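Local structure of phosphatidylinositol-specific phospholipase C (Listeria monocytogenes, 2PLC) at residues Lys127-Asp137 with Val165-Met173; Arg227-Glu238 with Met257-Asn267. The protein is a bacterial phospholipase C of the phosphatidylinositol-specific family, built on a single-chain TIM-barrel-type fold of strands and helices. All coordinates share one frame; numbering follows the deposited sequence.

Interaction 1 of 2, residues Lys127-Asp137 with Val165-Met173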
loop_
_atom_site.group_PDB
_atom_site.type_symbol
_atom_site.label_atom_id
_atom_site.label_comp_id
_atom_site.label_asym_id
_atom_site.label_seq_id
_atom_site.Cartn_x
_atom_site.Cartn_y
_atom_site.Cartn_z
ATOM N N LYS A 127 -2.372 19.219 0.398
ATOM C CA LYS A 127 -3.071 18.969 1.658
ATOM C C LYS A 127 -4.573 18.677 1.553
ATOM O O LYS A 127 -5.124 17.957 2.388
ATOM C CB LYS A 127 -2.808 20.097 2.659
ATOM C CG LYS A 127 -3.317 21.456 2.239
ATOM C CD LYS A 127 -2.933 22.501 3.274
ATOM C CE LYS A 127 -3.575 23.839 2.961
ATOM N NZ LYS A 127 -5.065 23.751 2.971
ATOM N N ASP A 128 -5.229 19.198 0.520
ATOM C CA ASP A 128 -6.658 18.950 0.343
ATOM C C ASP A 128 -6.943 17.503 -0.055
ATOM O O ASP A 128 -8.097 17.069 -0.045
ATOM C CB ASP A 128 -7.257 19.905 -0.696
ATOM C CG ASP A 128 -7.355 21.336 -0.192
ATOM O OD1 ASP A 128 -7.563 21.538 1.025
ATOM O OD2 ASP A 128 -7.232 22.262 -1.019
ATOM N N TYR A 129 -5.890 16.765 -0.409
ATOM C CA TYR A 129 -6.026 15.366 -0.809
ATOM C C TYR A 129 -5.521 14.411 0.266
ATOM O O TYR A 129 -5.432 13.204 0.040
ATOM C CB TYR A 129 -5.297 15.103 -2.127
ATOM C CG TYR A 129 -5.935 15.775 -3.321
ATOM C CD1 TYR A 129 -6.976 15.159 -4.013
ATOM C CD2 TYR A 129 -5.496 17.026 -3.758
ATOM C CE1 TYR A 129 -7.569 15.771 -5.115
ATOM C CE2 TYR A 129 -6.083 17.650 -4.860
ATOM C CZ TYR A 129 -7.118 17.013 -5.534
ATOM O OH TYR A 129 -7.682 17.608 -6.640
ATOM N N PHE A 130 -5.199 14.953 1.436
ATOM C CA PHE A 130 -4.714 14.137 2.543
ATOM C C PHE A 130 -5.673 14.086 3.726
ATOM O O PHE A 130 -6.219 15.114 4.136
ATOM C CB PHE A 130 -3.346 14.642 3.022
ATOM C CG PHE A 130 -2.201 14.161 2.185
ATOM C CD1 PHE A 130 -1.843 14.832 1.022
ATOM C CD2 PHE A 130 -1.508 13.008 2.537
ATOM C CE1 PHE A 130 -0.812 14.362 0.215
ATOM C CE2 PHE A 130 -0.477 12.529 1.739
ATOM C CZ PHE A 130 -0.128 13.208 0.573
ATOM N N TYR A 131 -5.911 12.881 4.244
ATOM C CA TYR A 131 -6.763 12.718 5.413
ATOM C C TYR A 131 -5.939 13.275 6.561
ATOM O O TYR A 131 -4.835 12.799 6.835
ATOM C CB TYR A 131 -7.078 11.251 5.684
ATOM C CG TYR A 131 -7.674 11.003 7.060
ATOM C CD1 TYR A 131 -8.995 11.340 7.345
ATOM C CD2 TYR A 131 -6.913 10.414 8.068
ATOM C CE1 TYR A 131 -9.542 11.093 8.604
ATOM C CE2 TYR A 131 -7.447 10.164 9.320
ATOM C CZ TYR A 131 -8.759 10.502 9.583
ATOM O OH TYR A 131 -9.285 10.229 10.826
ATOM N N THR A 132 -6.496 14.254 7.256
ATOM C CA THR A 132 -5.769 14.877 8.337
ATOM C C THR A 132 -6.619 15.099 9.586
ATOM O O THR A 132 -7.834 15.257 9.501
ATOM C CB THR A 132 -5.160 16.199 7.834
ATOM O OG1 THR A 132 -4.217 16.684 8.791
ATOM C CG2 THR A 132 -6.248 17.242 7.584
ATOM N N THR A 133 -5.968 15.047 10.745
ATOM C CA THR A 133 -6.624 15.249 12.038
ATOM C C THR A 133 -5.783 16.225 12.865
ATOM O O THR A 133 -4.630 16.490 12.527
ATOM C CB THR A 133 -6.753 13.921 12.829
ATOM O OG1 THR A 133 -5.447 13.390 13.100
ATOM C CG2 THR A 133 -7.578 12.902 12.055
ATOM N N PRO A 134 -6.353 16.788 13.950
ATOM C CA PRO A 134 -5.627 17.736 14.806
ATOM C C PRO A 134 -4.381 17.121 15.438
ATOM O O PRO A 134 -4.350 15.924 15.721
ATOM C CB PRO A 134 -6.661 18.086 15.875
ATOM C CG PRO A 134 -7.960 17.958 15.141
ATOM C CD PRO A 134 -7.761 16.676 14.379
ATOM N N ARG A 135 -3.356 17.943 15.647
ATOM C CA ARG A 135 -2.109 17.480 16.252
ATOM C C ARG A 135 -2.329 17.013 17.690
ATOM O O ARG A 135 -1.663 16.088 18.162
ATOM C CB ARG A 135 -1.044 18.582 16.196
ATOM C CG ARG A 135 0.157 18.347 17.108
ATOM C CD ARG A 135 1.364 19.177 16.694
ATOM N NE ARG A 135 1.029 20.574 16.420
ATOM C CZ ARG A 135 0.813 21.498 17.353
ATOM N NH1 ARG A 135 0.891 21.185 18.642
ATOM N NH2 ARG A 135 0.525 22.742 16.994
ATOM N N THR A 136 -3.280 17.652 18.371
ATOM C CA THR A 136 -3.623 17.318 19.752
ATOM C C THR A 136 -4.700 16.232 19.776
ATOM O O THR A 136 -5.799 16.438 20.301
ATOM C CB THR A 136 -4.133 18.565 20.515
ATOM O OG1 THR A 136 -5.298 19.087 19.863
ATOM C CG2 THR A 136 -3.055 19.643 20.560
ATOM N N ASP A 137 -4.371 15.074 19.208
ATOM C CA ASP A 137 -5.296 13.946 19.138
ATOM C C ASP A 137 -4.520 12.650 18.940
ATOM O O ASP A 137 -3.968 12.412 17.868
ATOM C CB ASP A 137 -6.274 14.150 17.977
ATOM C CG ASP A 137 -7.255 13.006 17.831
ATOM O OD1 ASP A 137 -7.844 12.583 18.850
ATOM O OD2 ASP A 137 -7.439 12.532 16.691
ATOM N N VAL A 165 3.576 15.859 10.876
ATOM C CA VAL A 165 2.818 16.982 11.406
ATOM C C VAL A 165 3.218 18.267 10.684
ATOM O O VAL A 165 4.387 18.657 10.690
ATOM C CB VAL A 165 3.048 17.164 12.927
ATOM C CG1 VAL A 165 2.189 18.297 13.450
ATOM C CG2 VAL A 165 2.732 15.875 13.677
ATOM N N ILE A 166 2.251 18.886 10.017
ATOM C CA ILE A 166 2.484 20.137 9.306
ATOM C C ILE A 166 1.507 21.144 9.900
ATOM O O ILE A 166 0.290 21.036 9.708
ATOM C CB ILE A 166 2.260 19.998 7.771
ATOM C CG1 ILE A 166 3.140 18.877 7.205
ATOM C CG2 ILE A 166 2.610 21.307 7.063
ATOM C CD1 ILE A 166 2.954 18.637 5.721
ATOM N N ASN A 167 2.061 22.103 10.643
ATOM C CA ASN A 167 1.300 23.144 11.334
ATOM C C ASN A 167 0.586 22.542 12.535
ATOM O O ASN A 167 1.230 22.051 13.461
ATOM C CB ASN A 167 0.308 23.838 10.393
ATOM C CG ASN A 167 0.982 24.828 9.467
ATOM O OD1 ASN A 167 1.271 25.960 9.858
ATOM N ND2 ASN A 167 1.248 24.405 8.237
ATOM N N SER A 168 -0.739 22.573 12.523
ATOM C CA SER A 168 -1.512 22.010 13.620
ATOM C C SER A 168 -2.259 20.769 13.156
ATOM O O SER A 168 -3.155 20.278 13.844
ATOM C CB SER A 168 -2.494 23.047 14.165
ATOM O OG SER A 168 -1.799 24.135 14.751
ATOM N N ARG A 169 -1.875 20.266 11.986
ATOM C CA ARG A 169 -2.509 19.087 11.411
ATOM C C ARG A 169 -1.563 17.892 11.338
ATOM O O ARG A 169 -0.380 18.035 11.011
ATOM C CB ARG A 169 -3.057 19.402 10.013
ATOM C CG ARG A 169 -4.055 20.547 9.975
ATOM C CD ARG A 169 -5.269 20.276 10.856
ATOM N NE ARG A 169 -6.199 19.314 10.266
ATOM C CZ ARG A 169 -7.322 18.899 10.849
ATOM N NH1 ARG A 169 -7.665 19.357 12.046
ATOM N NH2 ARG A 169 -8.116 18.040 10.226
ATOM N N LYS A 170 -2.098 16.723 11.681
ATOM C CA LYS A 170 -1.358 15.467 11.650
ATOM C C LYS A 170 -1.812 14.732 10.393
ATOM O O LYS A 170 -2.968 14.316 10.291
ATOM C CB LYS A 170 -1.669 14.634 12.897
ATOM C CG LYS A 170 -0.833 13.370 13.028
ATOM C CD LYS A 170 -1.119 12.630 14.331
ATOM C CE LYS A 170 -2.532 12.070 14.366
ATOM N NZ LYS A 170 -2.754 11.206 15.563
ATOM N N PHE A 171 -0.904 14.618 9.429
ATOM C CA PHE A 171 -1.185 13.963 8.154
ATOM C C PHE A 171 -1.129 12.444 8.224
ATOM O O PHE A 171 -0.055 11.843 8.190
ATOM C CB PHE A 171 -0.240 14.492 7.071
ATOM C CG PHE A 171 -0.547 15.899 6.644
ATOM C CD1 PHE A 171 -0.439 16.956 7.544
ATOM C CD2 PHE A 171 -0.980 16.165 5.349
ATOM C CE1 PHE A 171 -0.761 18.256 7.161
ATOM C CE2 PHE A 171 -1.305 17.460 4.954
ATOM C CZ PHE A 171 -1.196 18.508 5.861
ATOM N N GLY A 172 -2.306 11.832 8.299
ATOM C CA GLY A 172 -2.381 10.388 8.384
ATOM C C GLY A 172 -1.855 9.858 9.702
ATOM O O GLY A 172 -2.121 10.426 10.764
ATOM N N MET A 173 -1.082 8.778 9.627
ATOM C CA MET A 173 -0.511 8.144 10.810
ATOM C C MET A 173 0.856 7.513 10.545
ATOM O O MET A 173 1.349 7.502 9.418
ATOM C CB MET A 173 -1.489 7.096 11.369
ATOM C CG MET A 173 -2.177 6.252 10.299
ATOM S SD MET A 173 -3.524 5.201 10.894
ATOM C CE MET A 173 -4.839 6.393 11.117
#
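A short antiparallel ladder joins strand 132-134 to strand 169-171, with T133 and K170 as its hydrogen-bonded pair. K170 N reaches T133 O at 2.7 Å, almost straight at 173°, and T133 N returns a bond to K170 O. On one side of this pair T132 faces F171 and on the other P134 faces R169, both non-hydrogen-bonded; G172 N extends the pairing to Y131 O. T132 and F171 share one face of the ladder. There T132 OG1, anti to the backbone N (chi1 -168°), lies over the rim of one face of the F171 ring and bonds weakly to K170 O. K127 CB comes to the ring edge, 3.8 Å from F171 CE2, and F130 CB packs against F171 CD2. This apolar side turns toward I123 of helix 114-125, which touches both F130 and F171. Strand 169-174 also pairs in parallel with 152-157, and 132-134 joins the mixed sheet as a short antiparallel branch. R169, bent at chi2 and chi3, folds its guanidinium back over the opposing strand: one face lies above T133 C, and NH1 is 3.4 Å from P134 CG. K170 runs alongside T133 and carries NZ to D137 O at 2.9 Å, a hydrogen bond to the poorly ordered D137 beyond the strand. The type II' turn I166-R169, in the beta hairpin of strands 164-166 and 169-174, presents S168 O for a hydrogen bond from R135 N. The poorly ordered R135 side chain brings CD to V165 CG1, 3.5 Å away, while its NE bonds weakly to N167 O.

Interaction 2 of 2, residues Arg227-Glu238 with Met257-Asn267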
loop_
_atom_site.group_PDB
_atom_site.type_symbol
_atom_site.label_atom_id
_atom_site.label_comp_id
_atom_site.label_asym_id
_atom_site.label_seq_id
_atom_site.Cartn_x
_atom_site.Cartn_y
_atom_site.Cartn_z
ATOM N N ARG A 227 9.828 -12.163 -8.846
ATOM C CA ARG A 227 8.997 -12.685 -9.926
ATOM C C ARG A 227 8.654 -14.161 -9.702
ATOM O O ARG A 227 7.527 -14.582 -9.949
ATOM C CB ARG A 227 9.706 -12.500 -11.271
ATOM C CG ARG A 227 9.035 -13.190 -12.447
ATOM C CD ARG A 227 7.970 -12.333 -13.091
ATOM N NE ARG A 227 8.546 -11.261 -13.903
ATOM C CZ ARG A 227 7.869 -10.565 -14.815
ATOM N NH1 ARG A 227 6.582 -10.826 -15.040
ATOM N NH2 ARG A 227 8.472 -9.595 -15.494
ATOM N N GLN A 228 9.623 -14.934 -9.222
ATOM C CA GLN A 228 9.405 -16.354 -8.962
ATOM C C GLN A 228 8.442 -16.589 -7.799
ATOM O O GLN A 228 7.530 -17.406 -7.908
ATOM C CB GLN A 228 10.728 -17.062 -8.704
ATOM C CG GLN A 228 11.606 -17.148 -9.935
ATOM C CD GLN A 228 12.950 -17.761 -9.631
ATOM O OE1 GLN A 228 13.760 -17.181 -8.909
ATOM N NE2 GLN A 228 13.190 -18.952 -10.165
ATOM N N TYR A 229 8.627 -15.855 -6.705
ATOM C CA TYR A 229 7.754 -15.978 -5.539
ATOM C C TYR A 229 6.302 -15.669 -5.893
ATOM O O TYR A 229 5.390 -16.393 -5.486
ATOM C CB TYR A 229 8.188 -15.018 -4.434
ATOM C CG TYR A 229 9.174 -15.582 -3.441
ATOM C CD1 TYR A 229 8.762 -16.491 -2.463
ATOM C CD2 TYR A 229 10.513 -15.185 -3.451
ATOM C CE1 TYR A 229 9.655 -16.988 -1.518
ATOM C CE2 TYR A 229 11.417 -15.680 -2.507
ATOM C CZ TYR A 229 10.977 -16.580 -1.544
ATOM O OH TYR A 229 11.860 -17.075 -0.604
ATOM N N ALA A 230 6.100 -14.581 -6.637
ATOM C CA ALA A 230 4.771 -14.135 -7.045
ATOM C C ALA A 230 4.076 -15.157 -7.928
ATOM O O ALA A 230 2.872 -15.382 -7.795
ATOM C CB ALA A 230 4.865 -12.791 -7.763
ATOM N N ALA A 231 4.841 -15.776 -8.823
ATOM C CA ALA A 231 4.306 -16.792 -9.723
ATOM C C ALA A 231 3.802 -18.005 -8.940
ATOM O O ALA A 231 2.844 -18.662 -9.343
ATOM C CB ALA A 231 5.361 -17.209 -10.721
ATOM N N ALA A 232 4.437 -18.286 -7.807
ATOM C CA ALA A 232 4.029 -19.413 -6.975
ATOM C C ALA A 232 2.894 -19.055 -6.024
ATOM O O ALA A 232 1.915 -19.790 -5.922
ATOM C CB ALA A 232 5.217 -19.928 -6.174
ATOM N N LEU A 233 3.007 -17.881 -5.401
ATOM C CA LEU A 233 2.063 -17.407 -4.396
ATOM C C LEU A 233 0.756 -16.705 -4.748
ATOM O O LEU A 233 -0.272 -16.990 -4.124
ATOM C CB LEU A 233 2.812 -16.561 -3.371
ATOM C CG LEU A 233 3.797 -17.347 -2.510
ATOM C CD1 LEU A 233 4.804 -16.425 -1.857
ATOM C CD2 LEU A 233 3.029 -18.144 -1.484
ATOM N N ASN A 234 0.783 -15.768 -5.692
ATOM C CA ASN A 234 -0.426 -15.021 -6.049
ATOM C C ASN A 234 -1.637 -15.889 -6.357
ATOM O O ASN A 234 -2.743 -15.591 -5.912
ATOM C CB ASN A 234 -0.159 -14.058 -7.209
ATOM C CG ASN A 234 0.758 -12.913 -6.821
ATOM O OD1 ASN A 234 1.129 -12.763 -5.659
ATOM N ND2 ASN A 234 1.125 -12.095 -7.800
ATOM N N ASN A 235 -1.423 -16.976 -7.090
ATOM C CA ASN A 235 -2.504 -17.891 -7.444
ATOM C C ASN A 235 -3.039 -18.644 -6.228
ATOM O O ASN A 235 -4.249 -18.829 -6.081
ATOM C CB ASN A 235 -2.029 -18.884 -8.500
ATOM C CG ASN A 235 -2.745 -18.705 -9.812
ATOM O OD1 ASN A 235 -3.601 -19.513 -10.174
ATOM N ND2 ASN A 235 -2.423 -17.625 -10.524
ATOM N N LYS A 236 -2.126 -19.081 -5.362
ATOM C CA LYS A 236 -2.503 -19.805 -4.160
ATOM C C LYS A 236 -3.348 -18.901 -3.279
ATOM O O LYS A 236 -4.373 -19.326 -2.747
ATOM C CB LYS A 236 -1.263 -20.282 -3.409
ATOM C CG LYS A 236 -0.505 -21.368 -4.138
ATOM C CD LYS A 236 0.815 -21.712 -3.451
ATOM C CE LYS A 236 0.599 -22.355 -2.099
ATOM N NZ LYS A 236 -0.223 -23.590 -2.215
ATOM N N VAL A 237 -2.922 -17.645 -3.154
ATOM C CA VAL A 237 -3.643 -16.666 -2.346
ATOM C C VAL A 237 -4.993 -16.332 -2.985
ATOM O O VAL A 237 -5.986 -16.139 -2.290
ATOM C CB VAL A 237 -2.808 -15.379 -2.154
ATOM C CG1 VAL A 237 -3.631 -14.307 -1.447
ATOM C CG2 VAL A 237 -1.555 -15.692 -1.347
ATOM N N GLU A 238 -5.031 -16.293 -4.310
ATOM C CA GLU A 238 -6.262 -15.997 -5.029
ATOM C C GLU A 238 -7.340 -17.055 -4.772
ATOM O O GLU A 238 -8.508 -16.719 -4.570
ATOM C CB GLU A 238 -5.983 -15.894 -6.521
ATOM C CG GLU A 238 -7.169 -15.421 -7.336
ATOM C CD GLU A 238 -6.873 -15.356 -8.822
ATOM O OE1 GLU A 238 -5.683 -15.396 -9.217
ATOM O OE2 GLU A 238 -7.842 -15.264 -9.600
ATOM N N MET A 257 1.044 -7.271 -2.908
ATOM C CA MET A 257 1.707 -8.145 -3.868
ATOM C C MET A 257 2.736 -7.566 -4.839
ATOM O O MET A 257 2.817 -6.351 -5.068
ATOM C CB MET A 257 0.632 -8.825 -4.729
ATOM C CG MET A 257 -0.524 -9.430 -3.960
ATOM S SD MET A 257 -1.945 -9.746 -5.000
ATOM C CE MET A 257 -2.735 -8.124 -4.982
ATOM N N ASP A 258 3.512 -8.486 -5.409
ATOM C CA ASP A 258 4.497 -8.207 -6.446
ATOM C C ASP A 258 3.815 -8.816 -7.667
ATOM O O ASP A 258 3.140 -9.842 -7.545
ATOM C CB ASP A 258 5.794 -8.983 -6.226
ATOM C CG ASP A 258 6.693 -8.358 -5.193
ATOM O OD1 ASP A 258 6.585 -7.138 -4.942
ATOM O OD2 ASP A 258 7.535 -9.100 -4.645
ATOM N N PHE A 259 3.950 -8.163 -8.819
ATOM C CA PHE A 259 3.376 -8.637 -10.079
ATOM C C PHE A 259 1.925 -9.142 -10.014
ATOM O O PHE A 259 1.628 -10.253 -10.456
ATOM C CB PHE A 259 4.265 -9.739 -10.675
ATOM C CG PHE A 259 5.671 -9.303 -10.960
ATOM C CD1 PHE A 259 5.961 -8.555 -12.091
ATOM C CD2 PHE A 259 6.710 -9.672 -10.117
ATOM C CE1 PHE A 259 7.271 -8.185 -12.382
ATOM C CE2 PHE A 259 8.017 -9.310 -10.396
ATOM C CZ PHE A 259 8.303 -8.564 -11.533
ATOM N N PRO A 260 1.002 -8.340 -9.460
ATOM C CA PRO A 260 -0.377 -8.826 -9.404
ATOM C C PRO A 260 -1.048 -8.794 -10.766
ATOM O O PRO A 260 -0.823 -7.878 -11.554
ATOM C CB PRO A 260 -1.039 -7.830 -8.459
ATOM C CG PRO A 260 -0.300 -6.553 -8.760
ATOM C CD PRO A 260 1.127 -7.027 -8.806
ATOM N N GLU A 261 -1.845 -9.816 -11.051
ATOM C CA GLU A 261 -2.581 -9.885 -12.308
ATOM C C GLU A 261 -3.950 -9.235 -12.137
ATOM O O GLU A 261 -4.492 -9.192 -11.030
ATOM C CB GLU A 261 -2.741 -11.334 -12.754
ATOM C CG GLU A 261 -1.428 -11.986 -13.108
ATOM C CD GLU A 261 -1.611 -13.357 -13.706
ATOM O OE1 GLU A 261 -1.936 -14.301 -12.948
ATOM O OE2 GLU A 261 -1.434 -13.486 -14.938
ATOM N N LYS A 262 -4.486 -8.710 -13.237
ATOM C CA LYS A 262 -5.793 -8.047 -13.249
ATOM C C LYS A 262 -6.869 -8.924 -12.611
ATOM O O LYS A 262 -7.738 -8.433 -11.892
ATOM C CB LYS A 262 -6.212 -7.743 -14.690
ATOM C CG LYS A 262 -5.234 -6.916 -15.511
ATOM C CD LYS A 262 -5.477 -5.426 -15.360
ATOM C CE LYS A 262 -4.754 -4.633 -16.445
ATOM N NZ LYS A 262 -5.288 -4.931 -17.807
ATOM N N GLN A 263 -6.791 -10.222 -12.896
ATOM C CA GLN A 263 -7.726 -11.239 -12.398
ATOM C C GLN A 263 -7.695 -11.343 -10.875
ATOM O O GLN A 263 -8.738 -11.329 -10.211
ATOM C CB GLN A 263 -7.348 -12.598 -13.002
ATOM C CG GLN A 263 -8.212 -13.773 -12.575
ATOM C CD GLN A 263 -9.454 -13.925 -13.428
ATOM O OE1 GLN A 263 -10.338 -13.065 -13.420
ATOM N NE2 GLN A 263 -9.527 -15.026 -14.176
ATOM N N THR A 264 -6.484 -11.465 -10.337
ATOM C CA THR A 264 -6.269 -11.584 -8.902
ATOM C C THR A 264 -6.779 -10.351 -8.164
ATOM O O THR A 264 -7.386 -10.465 -7.102
ATOM C CB THR A 264 -4.772 -11.774 -8.580
ATOM O OG1 THR A 264 -4.223 -12.784 -9.433
ATOM C CG2 THR A 264 -4.588 -12.199 -7.134
ATOM N N ILE A 265 -6.521 -9.176 -8.730
ATOM C CA ILE A 265 -6.949 -7.919 -8.130
ATOM C C ILE A 265 -8.477 -7.853 -8.046
ATOM O O ILE A 265 -9.032 -7.465 -7.015
ATOM C CB ILE A 265 -6.399 -6.712 -8.925
ATOM C CG1 ILE A 265 -4.867 -6.734 -8.908
ATOM C CG2 ILE A 265 -6.915 -5.402 -8.333
ATOM C CD1 ILE A 265 -4.215 -5.779 -9.898
ATOM N N LYS A 266 -9.150 -8.268 -9.118
ATOM C CA LYS A 266 -10.610 -8.260 -9.157
ATOM C C LYS A 266 -11.222 -9.191 -8.117
ATOM O O LYS A 266 -12.188 -8.835 -7.447
ATOM C CB LYS A 266 -11.125 -8.663 -10.544
ATOM C CG LYS A 266 -11.095 -7.562 -11.590
ATOM C CD LYS A 266 -11.787 -8.019 -12.866
ATOM C CE LYS A 266 -11.802 -6.932 -13.929
ATOM N NZ LYS A 266 -12.492 -7.385 -15.175
ATOM N N ASN A 267 -10.664 -10.390 -7.996
ATOM C CA ASN A 267 -11.172 -11.367 -7.044
ATOM C C ASN A 267 -11.006 -10.944 -5.595
ATOM O O ASN A 267 -11.815 -11.314 -4.745
ATOM C CB ASN A 267 -10.551 -12.740 -7.303
ATOM C CG ASN A 267 -11.126 -13.403 -8.537
ATOM O OD1 ASN A 267 -12.193 -13.022 -9.010
ATOM N ND2 ASN A 267 -10.429 -14.402 -9.059
HETATM O O HOH W 1 3.165 -11.146 -4.608
HETATM O O HOH W 2 -1.339 -12.575 -9.925
#
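R227 lays its guanidinium flat on F259, the planes 17° apart, and its CZ is 4.0 Å from the centroid of the ring. This cation-pi contact is off-centre; the bend at chi2 (87°) brings R227 CD over the middle of the ring in a CH-pi contact, and the bend at chi3 lays the guanidinium along the face. One turn along the helix, A230 CB meets the ring near its edge and touches D258 O at 3.4 Å. N234 follows, its ND2 giving D258 O a nearly straight bond of 3.0 Å in the plane of the amide. Further on, E238 extends between two partners: T264 OG1 bonds to OE1 at 3.0 Å from above the carboxylate plane, and N267 ND2 makes a weak bond to OE2. Two waters set the buried N234 amide in place. One bridges N234 OD1 and D258 N, while the other accepts from N234 ND2 and E261 N and donates to T264 OG1. In the next shell H25 ND1 holds D258 OD1, and helix 191-207 packs behind L233 and V237. E261 is the N-cap of the helix beginning at K262, whose segment 262-267 lies at 33° to 227-238; strand 253-257 links the two helices, consistent with the strand-helix alternation of a TIM-barrel-type fold.

Overall arrangement
The two interactions lie on opposite sides of the chain's centre, 34 Å apart between centres and about 19 Å between nearest atoms, and they do not touch. They come in series along the chain, interaction 1 closing before interaction 2 opens. Interaction 1 belongs to the mixed sheet, where strand 169-174 pairs with strands 132-134, 164-166 and 152-157. Interaction 2 lies beside the four-stranded parallel sheet, where helix 226-246 meets the end of strand 253-257 and helix 262-269. Together they illustrate how one chain joins its elements by different means: backbone pairing at the surface on one side, side chains and water between a helix and the loop and helix that follow a strand on the other.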